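Local structure of caspase-1 (Spodoptera frugiperda, 1M72) at residues L68-T73 and L263-K268. The protein is a cysteine protease of the caspase family that probably acts in the activation cascade carrying out apoptosis and cleaves the baculovirus inhibitor p35. Residues are numbered along the deposited sequence; the frame is centred on the assembly and turned at random.
Sequences LGFKVT and LVFGKK
Phe-70 and Phe-265 share one first torsion, CG anti to the carbonyl carbon and beside the backbone N (chi1 -76° and -77°), and from there the two rings reach each other crossed. With centroids 5.7 Å apart and planes at 83°, they form an offset edge-to-face pair in which the edge of Phe-70 is directed at the face of Phe-265. The CE1 and CZ edge of Phe-70 meets CE1 and CZ of Phe-265, one side of that ring and not its centre, which makes the pair offset: Phe-70 CZ lies 3.8 Å from Phe-265 CE1, and Phe-70 CE1 is 4.0 Å from Phe-265 CZ. Leu-68 adds a looser apolar contact, its CD1 4.3 Å from Phe-265 CD2. The fold is the caspase alpha/beta core: helix 54-67 ends in a Schellman motif at Gly-69, whose positive phi turns the chain into 70-76, an outermost strand of the central sheet within this chain. The C-terminal segment 263-268, which follows strand 254-257 at the other edge of the sheet, returns to pack against the turn between helix 54-67 and strand 70-76. No hydrogen bond joins the two segments directly; instead Arg-32 bridges them, NH1 to Leu-68 O and NH2 to Phe-265 O. Lys-268 approaches the helix end with its aliphatic part, CG standing 4.2 Å from Leu-68 O. Its ammonium group takes its partners outside the two segments: NZ hydrogen-bonds to His-29 O and makes a salt bridge with Asp-99 OD2.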
loop_
_atom_site.group_PDB
_atom_site.type_symbol
_atom_site.label_atom_id
_atom_site.label_comp_id
_atom_site.label_asym_id
_atom_site.label_seq_id
_atom_site.Cartn_x
_atom_site.Cartn_y
_atom_site.Cartn_z
ATOM N N LEU C 68 19.038 15.314 -0.894
ATOM C CA LEU C 68 17.653 15.713 -0.712
ATOM C C LEU C 68 17.492 16.426 0.618
ATOM O O LEU C 68 16.399 16.846 0.965
ATOM C CB LEU C 68 16.728 14.480 -0.783
ATOM C CG LEU C 68 16.541 13.863 -2.191
ATOM C CD1 LEU C 68 15.742 12.582 -2.113
ATOM C CD2 LEU C 68 15.796 14.851 -3.114
ATOM N N GLY C 69 18.583 16.510 1.376
ATOM C CA GLY C 69 18.558 17.221 2.644
ATOM C C GLY C 69 18.475 16.445 3.943
ATOM O O GLY C 69 18.508 17.059 5.022
ATOM N N PHE C 70 18.349 15.118 3.865
ATOM C CA PHE C 70 18.262 14.287 5.071
ATOM C C PHE C 70 19.569 14.274 5.871
ATOM O O PHE C 70 20.648 14.360 5.302
ATOM C CB PHE C 70 17.914 12.819 4.697
ATOM C CG PHE C 70 16.473 12.608 4.336
ATOM C CD1 PHE C 70 16.056 12.627 2.994
ATOM C CD2 PHE C 70 15.511 12.420 5.340
ATOM C CE1 PHE C 70 14.694 12.460 2.651
ATOM C CE2 PHE C 70 14.144 12.257 5.006
ATOM C CZ PHE C 70 13.729 12.275 3.672
ATOM N N LYS C 71 19.469 14.189 7.192
ATOM C CA LYS C 71 20.663 14.045 8.007
ATOM C C LYS C 71 20.676 12.500 8.105
ATOM O O LYS C 71 19.876 11.903 8.828
ATOM C CB LYS C 71 20.495 14.654 9.407
ATOM C CG LYS C 71 21.806 14.697 10.232
ATOM C CD LYS C 71 21.558 14.671 11.787
ATOM C CE LYS C 71 20.762 13.389 12.214
ATOM N NZ LYS C 71 20.492 13.111 13.671
ATOM N N VAL C 72 21.584 11.867 7.376
ATOM C CA VAL C 72 21.646 10.413 7.336
ATOM C C VAL C 72 22.489 9.728 8.397
ATOM O O VAL C 72 23.635 10.121 8.637
ATOM C CB VAL C 72 22.188 9.929 5.965
ATOM C CG1 VAL C 72 22.249 8.379 5.917
ATOM C CG2 VAL C 72 21.306 10.455 4.844
ATOM N N THR C 73 21.929 8.705 9.037
ATOM C CA THR C 73 22.706 7.909 9.983
ATOM C C THR C 73 22.575 6.432 9.561
ATOM O O THR C 73 21.464 5.888 9.475
ATOM C CB THR C 73 22.211 8.050 11.419
ATOM O OG1 THR C 73 22.292 9.415 11.820
ATOM C CG2 THR C 73 23.078 7.240 12.348
ATOM N N LEU C 263 3.213 14.114 -1.401
ATOM C CA LEU C 263 4.552 14.412 -0.917
ATOM C C LEU C 263 5.557 14.727 -2.039
ATOM O O LEU C 263 5.948 13.862 -2.823
ATOM C CB LEU C 263 5.076 13.251 -0.034
ATOM C CG LEU C 263 6.564 13.300 0.366
ATOM C CD1 LEU C 263 6.978 14.677 0.864
ATOM C CD2 LEU C 263 6.808 12.266 1.406
ATOM N N VAL C 264 5.937 15.991 -2.133
ATOM C CA VAL C 264 6.934 16.450 -3.093
ATOM C C VAL C 264 8.035 17.070 -2.239
ATOM O O VAL C 264 7.786 18.004 -1.477
ATOM C CB VAL C 264 6.328 17.474 -4.039
ATOM C CG1 VAL C 264 7.431 18.291 -4.699
ATOM C CG2 VAL C 264 5.482 16.743 -5.091
ATOM N N PHE C 265 9.244 16.529 -2.312
ATOM C CA PHE C 265 10.330 17.042 -1.484
ATOM C C PHE C 265 10.727 18.516 -1.667
ATOM O O PHE C 265 10.937 19.229 -0.669
ATOM C CB PHE C 265 11.578 16.147 -1.610
ATOM C CG PHE C 265 11.472 14.858 -0.818
ATOM C CD1 PHE C 265 11.254 14.892 0.566
ATOM C CD2 PHE C 265 11.569 13.613 -1.455
ATOM C CE1 PHE C 265 11.133 13.698 1.303
ATOM C CE2 PHE C 265 11.450 12.410 -0.738
ATOM C CZ PHE C 265 11.231 12.444 0.644
ATOM N N GLY C 266 10.810 18.959 -2.927
ATOM C CA GLY C 266 11.195 20.325 -3.207
ATOM C C GLY C 266 12.675 20.409 -2.957
ATOM O O GLY C 266 13.319 19.382 -2.900
ATOM N N LYS C 267 13.222 21.611 -2.842
ATOM C CA LYS C 267 14.638 21.749 -2.546
ATOM C C LYS C 267 14.666 22.611 -1.305
ATOM O O LYS C 267 13.925 23.586 -1.206
ATOM C CB LYS C 267 15.396 22.476 -3.653
ATOM C CG LYS C 267 14.986 22.120 -5.054
ATOM C CD LYS C 267 15.956 22.712 -6.086
ATOM C CE LYS C 267 16.937 21.659 -6.607
ATOM N NZ LYS C 267 16.255 20.548 -7.362
ATOM N N LYS C 268 15.491 22.235 -0.348
ATOM C CA LYS C 268 15.619 23.018 0.859
ATOM C C LYS C 268 16.278 24.363 0.440
ATOM O O LYS C 268 15.682 25.445 0.731
ATOM C CB LYS C 268 16.497 22.253 1.864
ATOM C CG LYS C 268 15.967 20.854 2.242
ATOM C CD LYS C 268 15.140 20.857 3.553
ATOM C CE LYS C 268 13.887 21.689 3.446
ATOM N NZ LYS C 268 13.029 21.657 4.654
#